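PDB 5NDX: glycosyl hydrolase from Rhizobium leguminosarum bv. trifolii, which probably hydrolyses O-glycosidic bonds of alpha-L-iduronosides, as a family 39 bacterial orthologue of human alpha-L-iduronidase. Local coordinates for residues 157-160 / 161-164; 202-205 / 206-209. The protein carries 2 engineered substitutions. One frame throughout, in Å; residues are numbered along the deposited sequence.

How the interactions relate
Interaction 1 (157-160 / 161-164) is two successive turns' worth of helix 155-171, and interaction 2 (202-205 / 206-209) comes later in the chain, in the loop between helix 190-200 and strand 216-219. Their centres lie about 11 Å apart, on the same side of the chain's centre, and both belong to the family 39 TIM-barrel region. They touch directly: D164 OD2 probably accepts a hydrogen bond from C205 N at 3.1 Å, while N161 OD1 packs on C205 SG and D164 O on L206 CD1. The loop packs against helix 155-171, and through C205 and L206 also against helix 110-131. Interaction 1 lies nearer the catalytic centre, whereas interaction 2 is remote from it.

Interaction 1: residues 157-160 / 161-164; sequences KGYT and NYYD
K157, G158, Y159 and T160 each offer a carbonyl oxygen to the amide four residues on, giving regular alpha-helical bonds: Y162 N lies 2.9 Å from G158 O, and the longest of the four places D164 N 3.2 Å from T160 O. Y159 and Y162 lean together one turn apart: CD2 of Y162 lies over one face of the Y159 ring, 4.2 Å from its CE1, with the ring planes at 49°, neither stacked nor perpendicular. The edge of the Y162 ring also meets Y159 O in its plane, CD2 being 3.6 Å from that oxygen. Y162 OH is bonded to L96 O and T144 N, while Y159 OH makes a weak hydrogen bond with T143 OG1 and its ring meets W151 edge-to-face. D164 curls back along the helix, its CG beside its own backbone N (chi1 -67°), which puts OD2 3.0 Å from T160 O. These are two acceptors with no bond between them; OD2 takes its hydrogen bond from C205 N. N161 folds in a similar way, CG 3.2 Å from K157 O, but its ND2 bonds to Y107 O. The helix is the crossover of a beta-alpha-beta unit between strands 140-142 and 179-184 of the TIM barrel, with the Y159 side chain about 8 Å from engineered Q146, at the predicted proton-donor position.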
ATOM      1  N   LYS A 157     -11.962   6.606  31.200  1.00 66.61           N
ATOM      2  CA  LYS A 157     -13.415   6.703  31.165  1.00 72.02           C
ATOM      3  C   LYS A 157     -13.860   7.546  29.979  1.00 65.23           C
ATOM      4  O   LYS A 157     -14.805   7.189  29.310  1.00 62.84           O
ATOM      5  CB  LYS A 157     -13.991   7.301  32.467  1.00 79.81           C
ATOM      6  CG  LYS A 157     -15.272   6.618  32.955  1.00 89.62           C
ATOM      7  CD  LYS A 157     -14.957   5.434  33.893  1.00 97.55           C
ATOM      8  CE  LYS A 157     -16.185   4.903  34.645  1.00100.10           C
ATOM      9  NZ  LYS A 157     -17.103   4.148  33.739  1.00102.10           N
ATOM     10  N   GLY A 158     -13.184   8.676  29.763  1.00 61.53           N
ATOM     11  CA  GLY A 158     -13.387   9.507  28.576  1.00 61.60           C
ATOM     12  C   GLY A 158     -13.302   8.681  27.283  1.00 57.62           C
ATOM     13  O   GLY A 158     -14.197   8.770  26.452  1.00 55.52           O
ATOM     14  N   TYR A 159     -12.256   7.849  27.191  1.00 56.65           N
ATOM     15  CA  TYR A 159     -11.969   6.996  26.031  1.00 58.29           C
ATOM     16  C   TYR A 159     -13.097   6.018  25.789  1.00 59.21           C
ATOM     17  O   TYR A 159     -13.605   5.899  24.682  1.00 58.30           O
ATOM     18  CB  TYR A 159     -10.647   6.214  26.189  1.00 56.31           C
ATOM     19  CG  TYR A 159     -10.251   5.531  24.882  1.00 55.75           C
ATOM     20  CD1 TYR A 159      -9.669   6.262  23.845  1.00 55.04           C
ATOM     21  CD2 TYR A 159     -10.543   4.188  24.644  1.00 54.80           C
ATOM     22  CE1 TYR A 159      -9.359   5.668  22.625  1.00 53.95           C
ATOM     23  CE2 TYR A 159     -10.220   3.591  23.428  1.00 54.38           C
ATOM     24  CZ  TYR A 159      -9.638   4.343  22.428  1.00 52.29           C
ATOM     25  OH  TYR A 159      -9.323   3.784  21.234  1.00 52.91           O
ATOM     26  N   THR A 160     -13.502   5.361  26.859  1.00 59.05           N
ATOM     27  CA  THR A 160     -14.536   4.358  26.810  1.00 58.89           C
ATOM     28  C   THR A 160     -15.918   4.962  26.453  1.00 57.20           C
ATOM     29  O   THR A 160     -16.728   4.333  25.769  1.00 56.80           O
ATOM     30  CB  THR A 160     -14.455   3.546  28.128  1.00 63.69           C
ATOM     31  OG1 THR A 160     -14.662   2.169  27.860  1.00 72.07           O
ATOM     32  CG2 THR A 160     -15.395   4.036  29.196  1.00 62.77           C
ATOM     33  N   ASN A 161     -16.179   6.199  26.874  1.00 57.44           N
ATOM     34  CA  ASN A 161     -17.404   6.931  26.473  1.00 57.55           C
ATOM     35  C   ASN A 161     -17.347   7.373  25.001  1.00 52.56           C
ATOM     36  O   ASN A 161     -18.357   7.410  24.313  1.00 51.76           O
ATOM     37  CB  ASN A 161     -17.569   8.235  27.271  1.00 59.79           C
ATOM     38  CG  ASN A 161     -17.875   8.031  28.742  1.00 62.04           C
ATOM     39  OD1 ASN A 161     -18.315   6.970  29.197  1.00 62.12           O
ATOM     40  ND2 ASN A 161     -17.671   9.092  29.486  1.00 61.03           N
ATOM     41  N   TYR A 162     -16.173   7.841  24.604  1.00 51.77           N
ATOM     42  CA  TYR A 162     -15.862   8.149  23.202  1.00 52.10           C
ATOM     43  C   TYR A 162     -16.148   6.946  22.279  1.00 48.69           C
ATOM     44  O   TYR A 162     -16.828   7.106  21.253  1.00 49.61           O
ATOM     45  CB  TYR A 162     -14.423   8.678  23.094  1.00 52.82           C
ATOM     46  CG  TYR A 162     -13.802   8.503  21.725  1.00 54.25           C
ATOM     47  CD1 TYR A 162     -14.087   9.392  20.674  1.00 54.70           C
ATOM     48  CD2 TYR A 162     -12.945   7.452  21.482  1.00 54.88           C
ATOM     49  CE1 TYR A 162     -13.521   9.218  19.419  1.00 54.62           C
ATOM     50  CE2 TYR A 162     -12.378   7.266  20.239  1.00 58.62           C
ATOM     51  CZ  TYR A 162     -12.693   8.137  19.206  1.00 57.27           C
ATOM     52  OH  TYR A 162     -12.109   7.910  18.000  1.00 56.10           O
ATOM     53  N   TYR A 163     -15.682   5.757  22.665  1.00 47.43           N
ATOM     54  CA  TYR A 163     -15.970   4.499  21.922  1.00 46.93           C
ATOM     55  C   TYR A 163     -17.485   4.262  21.816  1.00 48.82           C
ATOM     56  O   TYR A 163     -18.041   4.031  20.722  1.00 48.06           O
ATOM     57  CB  TYR A 163     -15.260   3.278  22.558  1.00 46.75           C
ATOM     58  CG  TYR A 163     -15.363   2.069  21.683  1.00 46.27           C
ATOM     59  CD1 TYR A 163     -14.472   1.886  20.621  1.00 46.47           C
ATOM     60  CD2 TYR A 163     -16.414   1.190  21.810  1.00 45.57           C
ATOM     61  CE1 TYR A 163     -14.607   0.834  19.740  1.00 45.75           C
ATOM     62  CE2 TYR A 163     -16.566   0.136  20.950  1.00 46.64           C
ATOM     63  CZ  TYR A 163     -15.651  -0.047  19.900  1.00 47.03           C
ATOM     64  OH  TYR A 163     -15.799  -1.083  19.002  1.00 44.10           O
ATOM     65  N   ASP A 164     -18.166   4.389  22.956  1.00 51.67           N
ATOM     66  CA  ASP A 164     -19.630   4.260  23.033  1.00 50.10           C
ATOM     67  C   ASP A 164     -20.339   5.167  22.066  1.00 46.14           C
ATOM     68  O   ASP A 164     -21.299   4.771  21.439  1.00 47.84           O
ATOM     69  CB  ASP A 164     -20.134   4.588  24.453  1.00 54.10           C
ATOM     70  CG  ASP A 164     -19.700   3.572  25.491  1.00 57.71           C
ATOM     71  OD1 ASP A 164     -19.537   2.397  25.133  1.00 60.32           O
ATOM     72  OD2 ASP A 164     -19.542   3.946  26.685  1.00 60.70           O
TER

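Interaction 2: residues 202-205 / 206-209; sequences GTSC and LTGD
S204 and T207 set up two consecutive ST turns, each with a side-chain hydroxyl oxygen accepting from the backbone N two residues ahead. The first is the tight part of the contact. S204 OG takes the N-H of L206 at 3.0 Å, in a nearly straight bond (165°), and also a longer, weak bond from T207 N. With OG anti to its own N (chi1 161°), the hydroxyl reaches forward along the chain, across the bend to the amides that follow. T207 OG1 packs against the same side chain, 3.3 Å from S204 CB. With an alanine here in place of S204, the N-H groups of L206 and T207 would probably lose their common acceptor, and the bend would be likely to become more mobile. S204 is buried, and its backbone is bonded to G210, so the loop closes on itself beyond the contact. Next to it, C205 SG lies 4.0 Å from L206 CG, and both side chains reach M110 on helix 110-131. L206 further packs against V113 of that helix and against A165 and A168 of helix 155-171, which seats the bend on the two barrel helices. The other side faces solvent and is looser. T203 CB comes no nearer than 4.4 Å to G208 O, and the exposed D209 side chain points away. The second ST turn lies on this side: at chi1 74°, T207 OG1 is turned so that it accepts the N-H of D209, with D209 N 3.2 Å from T207 OG1.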
ATOM      1  N   GLY A 202     -18.889  -4.862  30.854  1.00 69.39           N
ATOM      2  CA  GLY A 202     -18.896  -3.417  30.579  1.00 65.89           C
ATOM      3  C   GLY A 202     -20.169  -3.023  29.859  1.00 63.38           C
ATOM      4  O   GLY A 202     -20.778  -3.834  29.159  1.00 58.96           O
ATOM      5  N   THR A 203     -20.598  -1.776  30.049  1.00 62.05           N
ATOM      6  CA  THR A 203     -21.887  -1.343  29.493  1.00 61.54           C
ATOM      7  C   THR A 203     -21.775   0.067  28.922  1.00 56.53           C
ATOM      8  O   THR A 203     -21.073   0.922  29.459  1.00 53.11           O
ATOM      9  CB  THR A 203     -23.030  -1.387  30.563  1.00 67.64           C
ATOM     10  OG1 THR A 203     -22.659  -0.545  31.645  1.00 68.81           O
ATOM     11  CG2 THR A 203     -23.276  -2.828  31.139  1.00 68.04           C
ATOM     12  N   SER A 204     -22.455   0.286  27.814  1.00 58.10           N
ATOM     13  CA  SER A 204     -22.379   1.561  27.116  1.00 59.70           C
ATOM     14  C   SER A 204     -23.014   2.643  27.969  1.00 64.25           C
ATOM     15  O   SER A 204     -24.107   2.456  28.475  1.00 64.52           O
ATOM     16  CB  SER A 204     -23.118   1.474  25.783  1.00 57.93           C
ATOM     17  OG  SER A 204     -23.442   2.768  25.300  1.00 55.89           O
ATOM     18  N   CYS A 205     -22.355   3.788  28.067  1.00 66.60           N
ATOM     19  CA  CYS A 205     -22.898   4.939  28.749  1.00 67.78           C
ATOM     20  C   CYS A 205     -24.037   5.635  28.010  1.00 68.94           C
ATOM     21  O   CYS A 205     -24.552   6.607  28.537  1.00 71.20           O
ATOM     22  CB  CYS A 205     -21.785   5.974  28.996  1.00 71.94           C
ATOM     23  SG  CYS A 205     -21.231   6.908  27.524  1.00 75.10           S
ATOM     24  N   LEU A 206     -24.413   5.197  26.804  1.00 69.61           N
ATOM     25  CA  LEU A 206     -25.474   5.861  26.018  1.00 71.60           C
ATOM     26  C   LEU A 206     -26.744   5.042  25.853  1.00 74.87           C
ATOM     27  O   LEU A 206     -27.847   5.586  25.885  1.00 77.81           O
ATOM     28  CB  LEU A 206     -24.963   6.227  24.631  1.00 71.08           C
ATOM     29  CG  LEU A 206     -23.965   7.376  24.594  1.00 72.00           C
ATOM     30  CD1 LEU A 206     -23.253   7.345  23.246  1.00 72.51           C
ATOM     31  CD2 LEU A 206     -24.621   8.732  24.827  1.00 72.70           C
ATOM     32  N   THR A 207     -26.579   3.749  25.603  1.00 75.32           N
ATOM     33  CA  THR A 207     -27.627   2.778  25.851  1.00 75.97           C
ATOM     34  C   THR A 207     -27.421   2.612  27.360  1.00 81.70           C
ATOM     35  O   THR A 207     -26.794   3.466  27.997  1.00 84.58           O
ATOM     36  CB  THR A 207     -27.402   1.451  25.071  1.00 75.01           C
ATOM     37  OG1 THR A 207     -26.348   0.686  25.677  1.00 72.72           O
ATOM     38  CG2 THR A 207     -27.041   1.707  23.589  1.00 72.33           C
ATOM     39  N   GLY A 208     -27.897   1.546  27.966  1.00 80.41           N
ATOM     40  CA  GLY A 208     -27.388   1.230  29.316  1.00 82.06           C
ATOM     41  C   GLY A 208     -27.321  -0.254  29.465  1.00 83.87           C
ATOM     42  O   GLY A 208     -27.405  -0.786  30.566  1.00 87.63           O
ATOM     43  N   ASP A 209     -27.078  -0.901  28.340  1.00 84.89           N
ATOM     44  CA  ASP A 209     -27.650  -2.189  28.062  1.00 86.64           C
ATOM     45  C   ASP A 209     -26.607  -2.999  27.319  1.00 82.88           C
ATOM     46  O   ASP A 209     -26.686  -3.181  26.110  1.00 78.75           O
ATOM     47  CB  ASP A 209     -28.908  -1.977  27.210  1.00 90.48           C
ATOM     48  CG  ASP A 209     -29.549  -3.278  26.771  1.00 96.84           C
ATOM     49  OD1 ASP A 209     -29.547  -4.243  27.575  1.00103.55           O
ATOM     50  OD2 ASP A 209     -30.048  -3.333  25.623  1.00 96.03           O
TER